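Local coordinates for probable porin (Pseudomonas aeruginosa, PDB 4FT6), which probably forms a beta-barrel channel of the OprD family through the outer membrane, letting small solutes diffuse across, at residues A[49-54]-A[60-65]; A[173-178]-A[275-280]; A[150-155]-A[200-205]; A[237-240]-A[246-249]; A[122-127]-A[134-139]. One frame throughout, in Å; residues are numbered along the deposited sequence.

Contact 1. Residues A[49-54]-A[60-65]; sequences AKSGYT and LGVELI
A49 and L64 start the contact as an antiparallel hydrogen-bonded pair: A49 N gives to L64 O at 3.0 Å, and L64 N returns the bond to A49 O. Both side chains lie on one face of the sheet, A49 CB 4.2 Å from L64 CB. L64 also touches a bound C8E detergent, consistent with this face being turned to the membrane. K50 comes next, on the other face, in a non-hydrogen-bonded pair with E63. Its CG lies 3.5 Å from OE2 of E63, and a bend at chi4 (-85°) swings NZ over to the carboxylate, where K50 NZ and E63 OE1 form a long salt bridge of 3.8 Å. K104 makes a second salt bridge to E63.

The two segments belong to the hairpin of strands 37-50 and 58-71, adjacent staves of the porin barrel, and here they near its turn. Regular pairing gives way at S51. Its N still bonds V62 O, but V62 N goes to the S51 hydroxyl, OG, at 2.9 Å. The same OG donates to G52 O on a lone pair of that carbonyl. The ring of Y53 passes obliquely by L60 C and G61 N, K104 makes a cation-pi contact with it, and its OH bonds E111. T54 N gives to L60 O, while T54 OG1 takes L60 N at 3.2 Å in an almost straight bond (176°).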
# COMPACT_ATOMS: atom_id res chain seq x y z
N ALA A 49 -7.14 8.61 -17.19
CA ALA A 49 -7.83 8.49 -18.47
C ALA A 49 -7.38 7.22 -19.19
O ALA A 49 -6.18 7.01 -19.42
CB ALA A 49 -7.57 9.70 -19.32
N LYS A 50 -8.33 6.36 -19.51
CA LYS A 50 -8.02 5.13 -20.21
C LYS A 50 -8.82 5.12 -21.48
O LYS A 50 -10.01 5.45 -21.48
CB LYS A 50 -8.42 3.93 -19.36
CG LYS A 50 -7.84 3.93 -17.96
CD LYS A 50 -8.71 3.13 -17.01
CE LYS A 50 -8.25 3.30 -15.57
NZ LYS A 50 -7.18 2.36 -15.22
N SER A 51 -8.18 4.76 -22.59
CA SER A 51 -8.91 4.44 -23.79
C SER A 51 -9.29 2.98 -23.64
O SER A 51 -8.78 2.29 -22.75
CB SER A 51 -8.01 4.59 -25.01
OG SER A 51 -7.12 3.49 -25.10
N GLY A 52 -10.19 2.52 -24.51
CA GLY A 52 -10.36 1.09 -24.73
C GLY A 52 -9.30 0.58 -25.72
O GLY A 52 -8.27 1.23 -25.93
N TYR A 53 -9.56 -0.58 -26.33
CA TYR A 53 -8.59 -1.22 -27.21
C TYR A 53 -9.04 -1.17 -28.67
O TYR A 53 -10.23 -1.29 -28.95
CB TYR A 53 -8.38 -2.68 -26.81
CG TYR A 53 -7.49 -2.89 -25.61
CD1 TYR A 53 -6.11 -2.74 -25.72
CD2 TYR A 53 -8.02 -3.24 -24.37
CE1 TYR A 53 -5.28 -2.93 -24.62
CE2 TYR A 53 -7.19 -3.43 -23.26
CZ TYR A 53 -5.83 -3.27 -23.40
OH TYR A 53 -4.98 -3.46 -22.34
N THR A 54 -8.10 -1.01 -29.60
CA THR A 54 -8.46 -1.03 -31.01
C THR A 54 -8.90 -2.44 -31.38
O THR A 54 -8.41 -3.41 -30.82
CB THR A 54 -7.30 -0.55 -31.95
OG1 THR A 54 -6.24 -1.52 -31.97
CG2 THR A 54 -6.77 0.79 -31.51
N LEU A 60 -4.54 -2.24 -29.35
CA LEU A 60 -3.73 -1.19 -28.74
C LEU A 60 -4.62 -0.23 -27.94
O LEU A 60 -5.79 -0.01 -28.26
CB LEU A 60 -2.93 -0.42 -29.80
CG LEU A 60 -2.03 -1.14 -30.81
CD1 LEU A 60 -1.54 -2.50 -30.33
CD2 LEU A 60 -2.72 -1.29 -32.15
N GLY A 61 -4.05 0.32 -26.87
CA GLY A 61 -4.73 1.32 -26.07
C GLY A 61 -3.73 2.19 -25.32
O GLY A 61 -2.53 1.89 -25.27
N VAL A 62 -4.22 3.27 -24.73
CA VAL A 62 -3.31 4.12 -23.98
C VAL A 62 -4.01 4.70 -22.77
O VAL A 62 -5.20 5.02 -22.82
CB VAL A 62 -2.67 5.22 -24.88
CG1 VAL A 62 -3.70 6.25 -25.33
CG2 VAL A 62 -1.50 5.87 -24.15
N GLU A 63 -3.25 4.81 -21.69
CA GLU A 63 -3.76 5.33 -20.43
C GLU A 63 -2.92 6.54 -19.99
O GLU A 63 -1.79 6.72 -20.44
CB GLU A 63 -3.74 4.23 -19.36
CG GLU A 63 -4.69 3.09 -19.65
CD GLU A 63 -4.84 2.10 -18.49
OE1 GLU A 63 -4.11 2.19 -17.47
OE2 GLU A 63 -5.72 1.21 -18.62
N LEU A 64 -3.48 7.36 -19.12
CA LEU A 64 -2.79 8.55 -18.65
C LEU A 64 -3.03 8.69 -17.15
O LEU A 64 -4.17 8.52 -16.68
CB LEU A 64 -3.35 9.78 -19.37
CG LEU A 64 -2.51 11.06 -19.38
CD1 LEU A 64 -1.36 10.91 -20.35
CD2 LEU A 64 -3.37 12.25 -19.76
N ILE A 65 -1.97 8.95 -16.40
CA ILE A 65 -2.13 9.25 -14.98
C ILE A 65 -1.60 10.65 -14.68
O ILE A 65 -0.43 10.96 -14.96
CB ILE A 65 -1.42 8.20 -14.09
CG1 ILE A 65 -1.94 6.80 -14.45
CG2 ILE A 65 -1.66 8.52 -12.62
CD1 ILE A 65 -1.32 5.68 -13.64

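Contact 2. Residues A[173-178]-A[275-280]; sequences DGRGGA and GDDGML
R175 reaches across to D277 in a salt bridge between two loops of the barrel, the one joining strands 168-169 and 183-192 and the long one joining strands 264-274 and 304-313. Nearly a hundred residues separate them along the chain, and neither segment has regular secondary structure. The arginine does most of the travelling. Its CG stands beside the backbone N, the chain bends at chi2 (-68°), and from there it runs straight through chi3, carrying the guanidinium toward the other loop.

D277 meets it at the edge. R175 NH2 donates to OD1 of D277 at 2.8 Å, with the acceptor close to the guanidinium plane. Seen from the aspartate the approach is less regular: NH2 comes from above the carboxylate, 45° out of its plane, and the two flat groups are turned 42° against each other. The side chains cross at about a right angle, and the direct contact runs through one oxygen. OD2 of D277 is used elsewhere, by E249 N, so both ends of the carboxylate are occupied and its rotation is probably fixed.

One face of the guanidinium is covered by L280, whose CD2 lies 3.8 Å from R175 NH2; L245 and L248 also touch this arginine. The guanidinium thus has an apolar contact on that face and polar ones at its edge. A water bridges the two side chains, accepting from R175 NH1 at 2.5 Å and donating to D277 OD1 at 2.8 Å.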
# COMPACT_ATOMS: atom_id res chain seq x y z
N ASP A 173 13.56 -0.11 1.38
CA ASP A 173 13.02 0.73 2.44
C ASP A 173 13.87 0.67 3.69
O ASP A 173 14.27 -0.40 4.12
CB ASP A 173 11.59 0.33 2.79
CG ASP A 173 10.89 1.38 3.62
OD1 ASP A 173 11.02 1.34 4.85
OD2 ASP A 173 10.24 2.28 3.03
N GLY A 174 14.17 1.84 4.25
CA GLY A 174 14.93 1.93 5.48
C GLY A 174 16.43 1.83 5.32
O GLY A 174 17.16 2.12 6.26
N ARG A 175 16.90 1.41 4.14
CA ARG A 175 18.35 1.28 3.92
C ARG A 175 18.94 2.38 3.05
O ARG A 175 19.84 3.11 3.47
CB ARG A 175 18.70 -0.09 3.30
CG ARG A 175 18.13 -1.30 4.02
CD ARG A 175 18.73 -1.52 5.39
NE ARG A 175 18.22 -2.73 6.05
CZ ARG A 175 18.89 -3.87 6.16
NH1 ARG A 175 20.11 -3.98 5.66
NH2 ARG A 175 18.34 -4.92 6.77
N GLY A 176 18.45 2.50 1.82
CA GLY A 176 19.02 3.46 0.89
C GLY A 176 20.49 3.18 0.65
O GLY A 176 21.00 2.10 1.00
N GLY A 177 21.20 4.14 0.06
CA GLY A 177 22.58 3.92 -0.31
C GLY A 177 22.72 3.13 -1.61
O GLY A 177 23.26 3.64 -2.60
N ALA A 178 22.24 1.89 -1.60
CA ALA A 178 22.36 1.00 -2.75
C ALA A 178 21.13 1.16 -3.65
O ALA A 178 20.01 1.05 -3.18
CB ALA A 178 22.49 -0.44 -2.30
N GLY A 275 15.43 -14.16 11.13
CA GLY A 275 16.71 -13.92 10.49
C GLY A 275 17.41 -12.67 11.00
O GLY A 275 16.87 -11.93 11.84
N ASP A 276 18.61 -12.42 10.49
CA ASP A 276 19.42 -11.28 10.90
C ASP A 276 18.81 -9.94 10.51
O ASP A 276 19.17 -8.92 11.07
CB ASP A 276 20.82 -11.39 10.32
CG ASP A 276 21.71 -12.27 11.15
OD1 ASP A 276 21.62 -12.18 12.40
OD2 ASP A 276 22.49 -13.06 10.57
N ASP A 277 17.91 -9.95 9.54
CA ASP A 277 17.30 -8.73 9.03
C ASP A 277 15.80 -8.80 9.16
O ASP A 277 15.21 -9.89 9.15
CB ASP A 277 17.65 -8.52 7.55
CG ASP A 277 19.13 -8.29 7.32
OD1 ASP A 277 19.62 -7.19 7.67
OD2 ASP A 277 19.80 -9.19 6.77
N GLY A 278 15.17 -7.64 9.31
CA GLY A 278 13.72 -7.56 9.30
C GLY A 278 13.22 -7.57 7.87
O GLY A 278 14.00 -7.79 6.93
N MET A 279 11.92 -7.34 7.69
CA MET A 279 11.31 -7.34 6.36
C MET A 279 12.02 -6.40 5.39
O MET A 279 12.33 -5.25 5.72
CB MET A 279 9.84 -6.96 6.45
CG MET A 279 9.19 -6.80 5.11
SD MET A 279 8.71 -8.40 4.45
CE MET A 279 8.17 -7.94 2.79
N LEU A 280 12.30 -6.90 4.19
CA LEU A 280 13.00 -6.17 3.16
C LEU A 280 12.01 -5.92 2.02
O LEU A 280 11.36 -6.84 1.52
CB LEU A 280 14.20 -6.98 2.65
CG LEU A 280 15.31 -7.18 3.69
CD1 LEU A 280 16.23 -8.36 3.35
CD2 LEU A 280 16.12 -5.89 3.84
O HOH W 1 21.70 -5.48 6.93

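Contact 3. Residues A[150-155]-A[200-205]; sequences TLHGGQ and GLWQAR
This is an aromatic contact between next-but-one strands of the barrel: H152 on strand 149-160 stacks on W202 of strand 197-206, over strand 183-192, which runs between them and pairs with both. The backbones stay well apart, with the CA atoms of H152 and W202 8.6 Å from each other, and the side chains alone bridge the gap.

The pair is an offset stack. The imidazole of H152 and the six-membered ring of W202 have centroids 4.7 Å apart, and their planes are inclined by 29°. What touches is the outer corner of the indole. Its CH2 stands over one face of the imidazole, displaced toward the rim, and lies 3.5 Å from H152 CD2 and equally far from H152 CG. Next to it, W202 CZ2 leans toward H152 CD2 at 3.7 Å, while CZ3 rests on H152 CB on the other side of that corner. Both side chains start alike, CG beside the backbone N (chi1 -56° in H152, -65° in W202), yet they differ in reach: H152 points at the other strand from the outset, whereas only the far rim of the long indole gets there.

Beyond the stack, H152 NE2 makes a weak hydrogen bond with E189 of the middle strand, and E189 also touches W202. H152 is hydrogen-bonded through its backbone to G187 of the same strand. P122, just after strand 117-121, packs on the opposite face of the indole, so the W202 ring is held between H152 of the wall and the inner loop.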
# COMPACT_ATOMS: atom_id res chain seq x y z
N THR A 150 -3.59 -17.17 -12.97
CA THR A 150 -3.17 -15.84 -13.37
C THR A 150 -1.66 -15.76 -13.27
O THR A 150 -1.08 -16.00 -12.20
CB THR A 150 -3.79 -14.74 -12.49
OG1 THR A 150 -5.22 -14.86 -12.53
CG2 THR A 150 -3.39 -13.36 -13.01
N LEU A 151 -1.02 -15.46 -14.40
CA LEU A 151 0.43 -15.39 -14.44
C LEU A 151 0.87 -13.93 -14.54
O LEU A 151 0.22 -13.13 -15.22
CB LEU A 151 0.98 -16.22 -15.60
CG LEU A 151 0.64 -17.71 -15.56
CD1 LEU A 151 0.76 -18.29 -16.96
CD2 LEU A 151 1.55 -18.45 -14.60
N HIS A 152 1.95 -13.61 -13.83
CA HIS A 152 2.46 -12.24 -13.77
C HIS A 152 3.93 -12.20 -14.11
O HIS A 152 4.71 -13.04 -13.66
CB HIS A 152 2.31 -11.68 -12.37
CG HIS A 152 0.91 -11.71 -11.85
ND1 HIS A 152 0.04 -10.65 -11.99
CD2 HIS A 152 0.23 -12.67 -11.19
CE1 HIS A 152 -1.11 -10.96 -11.43
NE2 HIS A 152 -1.03 -12.18 -10.94
N GLY A 153 4.31 -11.17 -14.87
CA GLY A 153 5.71 -10.89 -15.12
C GLY A 153 5.88 -9.40 -15.36
O GLY A 153 4.96 -8.72 -15.86
N GLY A 154 7.04 -8.87 -15.00
CA GLY A 154 7.32 -7.48 -15.29
C GLY A 154 8.69 -7.04 -14.81
O GLY A 154 9.39 -7.77 -14.08
N GLN A 155 9.06 -5.83 -15.22
CA GLN A 155 10.31 -5.21 -14.80
C GLN A 155 10.07 -3.73 -14.53
O GLN A 155 9.50 -3.01 -15.35
CB GLN A 155 11.41 -5.40 -15.86
CG GLN A 155 12.51 -4.34 -15.82
CD GLN A 155 13.61 -4.56 -16.85
OE1 GLN A 155 14.08 -3.60 -17.49
NE2 GLN A 155 14.05 -5.81 -17.01
N GLY A 200 -0.59 -18.77 -4.10
CA GLY A 200 0.21 -17.83 -4.87
C GLY A 200 1.69 -18.11 -4.79
O GLY A 200 2.18 -18.63 -3.79
N LEU A 201 2.41 -17.75 -5.85
CA LEU A 201 3.85 -17.96 -5.91
C LEU A 201 4.51 -16.81 -6.61
O LEU A 201 4.13 -16.44 -7.73
CB LEU A 201 4.16 -19.25 -6.64
CG LEU A 201 4.69 -20.30 -5.68
CD1 LEU A 201 4.07 -21.64 -6.02
CD2 LEU A 201 6.21 -20.32 -5.80
N TRP A 202 5.49 -16.22 -5.95
CA TRP A 202 6.11 -15.02 -6.48
C TRP A 202 7.60 -15.04 -6.25
O TRP A 202 8.09 -15.59 -5.24
CB TRP A 202 5.53 -13.81 -5.78
CG TRP A 202 4.08 -13.60 -6.06
CD1 TRP A 202 3.03 -14.26 -5.49
CD2 TRP A 202 3.51 -12.66 -6.99
NE1 TRP A 202 1.84 -13.79 -6.00
CE2 TRP A 202 2.11 -12.80 -6.92
CE3 TRP A 202 4.06 -11.71 -7.87
CZ2 TRP A 202 1.23 -12.02 -7.69
CZ3 TRP A 202 3.19 -10.95 -8.64
CH2 TRP A 202 1.80 -11.10 -8.54
N GLN A 203 8.32 -14.43 -7.18
CA GLN A 203 9.76 -14.31 -7.08
C GLN A 203 10.13 -12.95 -7.65
O GLN A 203 9.73 -12.61 -8.77
CB GLN A 203 10.44 -15.41 -7.88
CG GLN A 203 11.94 -15.21 -8.00
CD GLN A 203 12.72 -16.24 -7.21
OE1 GLN A 203 13.95 -16.20 -7.16
NE2 GLN A 203 12.01 -17.17 -6.59
N ALA A 204 10.88 -12.18 -6.88
CA ALA A 204 11.31 -10.88 -7.35
C ALA A 204 12.80 -10.74 -7.15
O ALA A 204 13.38 -11.34 -6.23
CB ALA A 204 10.56 -9.77 -6.65
N ARG A 205 13.40 -9.92 -8.00
CA ARG A 205 14.84 -9.78 -8.05
C ARG A 205 15.20 -8.31 -8.17
O ARG A 205 15.12 -7.73 -9.27
CB ARG A 205 15.37 -10.52 -9.27
CG ARG A 205 16.88 -10.58 -9.38
CD ARG A 205 17.36 -11.92 -8.89
NE ARG A 205 16.72 -13.04 -9.59
CZ ARG A 205 17.05 -14.31 -9.42
NH1 ARG A 205 18.03 -14.65 -8.59
NH2 ARG A 205 16.41 -15.25 -10.10

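Contact 4. Residues A[237-240]-A[246-249]; sequences TRDE and GELE
D239 turns its carboxylate toward the backbone of 246-249, and OD1 takes the N-H of L248 at 3.0 Å. The bond arrives on the anti side of the carboxylate, 32° out of its plane. CG of D239 sits between its own backbone N and carbonyl carbon (chi1 58°), which folds the short side chain across to the other segment. There its CB lies 3.3 Å from G246 O, and OD1 rests against E247 CA. The backbone return bond is poor by comparison: D239 N to L248 O is weak at 3.4 Å.

This is the loop end of a barrel hairpin, where strand 226-239 runs out before strand 249-261 begins. The last bridge is the antiparallel non-hydrogen-bonded pair of R238 with E249. One step on, the D239 side chain does part of what a strand carbonyl would otherwise do.

R238 lies over D239 rather than end-on to it. OD1 of D239 stands above one face of the guanidinium, 3.3 Å from R238 NE, so the attraction is one of charge without an N-H pointing at the oxygen. Water 2 lies at the guanidinium edge, in plane, accepting a weak bond from NE and giving one to L248 O. L248 brings its CB to 4.1 Å from D239 CB, and the leucine also packs on R175, D277 and L280.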
# COMPACT_ATOMS: atom_id res chain seq x y z
N THR A 237 13.59 -13.70 1.86
CA THR A 237 14.45 -12.76 1.16
C THR A 237 15.92 -12.96 1.47
O THR A 237 16.32 -13.01 2.64
CB THR A 237 14.09 -11.31 1.48
OG1 THR A 237 12.72 -11.05 1.16
CG2 THR A 237 14.99 -10.36 0.68
N ARG A 238 16.73 -13.05 0.41
CA ARG A 238 18.17 -13.24 0.53
C ARG A 238 18.87 -12.19 -0.35
O ARG A 238 18.25 -11.64 -1.26
CB ARG A 238 18.52 -14.65 0.05
CG ARG A 238 19.74 -15.23 0.72
CD ARG A 238 20.91 -15.34 -0.25
NE ARG A 238 22.20 -15.53 0.42
CZ ARG A 238 23.37 -15.60 -0.20
NH1 ARG A 238 23.43 -15.50 -1.53
NH2 ARG A 238 24.48 -15.77 0.50
N ASP A 239 20.14 -11.90 -0.08
CA ASP A 239 20.89 -11.01 -0.97
C ASP A 239 21.12 -11.70 -2.33
O ASP A 239 20.93 -12.92 -2.46
CB ASP A 239 22.21 -10.60 -0.34
CG ASP A 239 23.08 -11.79 0.00
OD1 ASP A 239 22.88 -12.38 1.09
OD2 ASP A 239 23.96 -12.15 -0.81
N GLU A 240 21.51 -10.93 -3.34
CA GLU A 240 21.57 -11.41 -4.71
C GLU A 240 22.69 -10.73 -5.48
O GLU A 240 22.93 -9.52 -5.32
CB GLU A 240 20.24 -11.08 -5.40
CG GLU A 240 20.01 -11.84 -6.70
CD GLU A 240 20.53 -11.11 -7.92
OE1 GLU A 240 20.54 -11.73 -9.00
OE2 GLU A 240 20.92 -9.93 -7.82
N GLY A 246 25.20 -5.88 1.12
CA GLY A 246 25.84 -6.96 1.86
C GLY A 246 24.97 -8.21 1.91
O GLY A 246 23.98 -8.32 1.18
N GLU A 247 25.32 -9.16 2.77
CA GLU A 247 24.48 -10.34 2.97
C GLU A 247 23.20 -9.97 3.69
O GLU A 247 23.24 -9.30 4.72
CB GLU A 247 25.23 -11.41 3.77
CG GLU A 247 26.39 -12.05 3.02
CD GLU A 247 27.26 -12.94 3.89
OE1 GLU A 247 27.18 -12.83 5.14
OE2 GLU A 247 28.02 -13.76 3.33
N LEU A 248 22.06 -10.41 3.15
CA LEU A 248 20.76 -10.09 3.73
C LEU A 248 20.04 -11.40 4.02
O LEU A 248 20.22 -12.40 3.32
CB LEU A 248 19.93 -9.25 2.76
CG LEU A 248 20.55 -7.89 2.40
CD1 LEU A 248 19.80 -7.23 1.24
CD2 LEU A 248 20.54 -6.99 3.63
N GLU A 249 19.22 -11.38 5.07
CA GLU A 249 18.60 -12.61 5.55
C GLU A 249 17.31 -12.29 6.29
O GLU A 249 17.34 -12.00 7.49
CB GLU A 249 19.57 -13.36 6.47
CG GLU A 249 19.06 -14.72 6.95
CD GLU A 249 19.76 -15.20 8.22
OE1 GLU A 249 19.91 -14.41 9.17
OE2 GLU A 249 20.17 -16.38 8.27
O HOH W 2 21.24 -15.39 3.59

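Contact 5. Residues A[122-127]-A[134-139]; sequences PILLRN and QTFQGG
N127 and Q134 lie where two roughly antiparallel pieces of backbone, 148° apart in direction, draw together, and Q134 N gives to N127 O at 3.0 Å, nearly in line with the carbonyl. The return bond comes from a side chain. Q134 reaches back with CG anti to its N (chi1 -168°) and an extended chain, putting OE1 2.9 Å from N127 N. The donor stands well above the amide carbonyl plane, though the N-H itself points almost straight at the oxygen (166°). The other end of this amide is fixed too, NE2 being bonded to Q161, so Q134 ties 122-127 to a residue just past strand 149-160. OE1 also lies close to R126 CA.

Strand 124-125 pairs with 117-121 and strand 135-137 with wall strand 149-160; the contact, whose centre is about 9 Å from the centre of the chain, is consistent with the inward-folded loop that narrows the channel in porins of this family. Within it the segments 122-127 and 134-139 close a loop of six residues.

Away from that loop the contact becomes apolar. L124 and F136 come from opposite directions: CD2 of L124 sits over the centre of the F136 ring, 4.1 Å from the centroid, as a CH-pi contact, while CD1 drops toward the rim, 3.5 Å from F136 CZ. R126 CB approaches the same ring at its edge, and R126 CD lies 3.7 Å from Q134 O. F136 is packed from elsewhere by P119, M156 and L159, and L124 by P119 and I282.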
# COMPACT_ATOMS: atom_id res chain seq x y z
N PRO A 122 1.94 -8.45 -4.38
CA PRO A 122 2.31 -8.89 -3.02
C PRO A 122 3.78 -8.63 -2.79
O PRO A 122 4.25 -8.46 -1.66
CB PRO A 122 2.04 -10.41 -3.06
CG PRO A 122 1.19 -10.66 -4.29
CD PRO A 122 1.64 -9.60 -5.26
N ILE A 123 4.50 -8.59 -3.90
CA ILE A 123 5.94 -8.42 -3.93
C ILE A 123 6.30 -6.95 -4.20
O ILE A 123 7.46 -6.53 -4.11
CB ILE A 123 6.53 -9.39 -5.00
CG1 ILE A 123 7.80 -10.03 -4.47
CG2 ILE A 123 6.68 -8.74 -6.41
CD1 ILE A 123 7.51 -10.86 -3.27
N LEU A 124 5.29 -6.15 -4.53
CA LEU A 124 5.52 -4.75 -4.89
C LEU A 124 4.18 -4.04 -4.84
O LEU A 124 3.45 -3.98 -5.85
CB LEU A 124 6.15 -4.60 -6.29
CG LEU A 124 6.47 -3.15 -6.70
CD1 LEU A 124 7.70 -2.65 -5.96
CD2 LEU A 124 6.67 -3.00 -8.19
N LEU A 125 3.85 -3.54 -3.66
CA LEU A 125 2.54 -2.94 -3.40
C LEU A 125 2.69 -1.43 -3.39
O LEU A 125 3.31 -0.88 -2.46
CB LEU A 125 2.07 -3.39 -2.02
CG LEU A 125 0.62 -3.86 -1.87
CD1 LEU A 125 0.15 -3.76 -0.41
CD2 LEU A 125 -0.26 -3.07 -2.80
N ARG A 126 2.13 -0.73 -4.39
CA ARG A 126 2.29 0.73 -4.44
C ARG A 126 1.65 1.43 -3.23
O ARG A 126 0.53 1.12 -2.85
CB ARG A 126 1.83 1.34 -5.79
CG ARG A 126 0.32 1.35 -6.08
CD ARG A 126 -0.37 2.59 -5.53
NE ARG A 126 -1.54 2.17 -4.77
CZ ARG A 126 -2.79 2.31 -5.19
NH1 ARG A 126 -3.03 2.91 -6.35
NH2 ARG A 126 -3.79 1.88 -4.45
N ASN A 127 2.37 2.37 -2.63
CA ASN A 127 1.82 3.10 -1.49
C ASN A 127 0.73 4.11 -1.86
O ASN A 127 0.89 4.87 -2.81
CB ASN A 127 2.94 3.85 -0.77
CG ASN A 127 2.48 4.42 0.56
OD1 ASN A 127 1.85 5.49 0.62
ND2 ASN A 127 2.79 3.72 1.64
N GLN A 134 2.05 6.61 -4.91
CA GLN A 134 3.35 6.18 -5.43
C GLN A 134 3.12 5.57 -6.83
O GLN A 134 2.10 4.92 -7.07
CB GLN A 134 3.91 5.09 -4.50
CG GLN A 134 5.37 4.71 -4.71
CD GLN A 134 5.81 3.56 -3.79
OE1 GLN A 134 5.12 2.53 -3.68
NE2 GLN A 134 6.96 3.73 -3.13
N THR A 135 4.05 5.77 -7.75
CA THR A 135 3.93 5.12 -9.05
C THR A 135 5.23 4.47 -9.43
O THR A 135 6.29 4.83 -8.91
CB THR A 135 3.54 6.10 -10.17
OG1 THR A 135 4.34 7.28 -10.05
CG2 THR A 135 2.07 6.47 -10.10
N PHE A 136 5.17 3.51 -10.36
CA PHE A 136 6.40 2.93 -10.84
C PHE A 136 6.57 3.11 -12.35
O PHE A 136 5.61 3.37 -13.08
CB PHE A 136 6.45 1.47 -10.45
CG PHE A 136 6.78 1.25 -9.02
CD1 PHE A 136 5.83 1.45 -8.02
CD2 PHE A 136 8.07 0.88 -8.65
CE1 PHE A 136 6.17 1.27 -6.68
CE2 PHE A 136 8.41 0.69 -7.32
CZ PHE A 136 7.47 0.87 -6.33
N GLN A 137 7.81 2.98 -12.83
CA GLN A 137 8.04 3.11 -14.24
C GLN A 137 8.65 1.83 -14.75
O GLN A 137 9.76 1.45 -14.33
CB GLN A 137 8.97 4.28 -14.57
CG GLN A 137 8.33 5.62 -14.33
CD GLN A 137 8.21 5.93 -12.86
OE1 GLN A 137 9.20 5.87 -12.14
NE2 GLN A 137 6.99 6.24 -12.40
N GLY A 138 7.95 1.21 -15.69
CA GLY A 138 8.44 0.01 -16.34
C GLY A 138 7.33 -0.63 -17.15
O GLY A 138 6.62 0.07 -17.88
N GLY A 139 7.17 -1.94 -17.01
CA GLY A 139 6.25 -2.68 -17.84
C GLY A 139 5.69 -3.87 -17.09
O GLY A 139 6.43 -4.58 -16.38

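In the fold
All five contacts belong to one barrel, whose wall and inner loop they sample in turn. Contacts 2 and 4 are the closest pair, with centres about 9 Å apart, and they join directly, E249 OE1 lying 2.7 Å from D276 N. Contact 3 meets contact 5, about 13 Å away between centres, where A204 packs on I123 and Q155 O lies 3.0 Å from G139 N; it also reaches contact 4 through R205 and E240. Contact 1 touches none of the others; its centre is about 19 Å from that of contact 5, though their nearest atoms come to about 5 Å, and 39 Å from that of contact 4, beside bound detergent at L64.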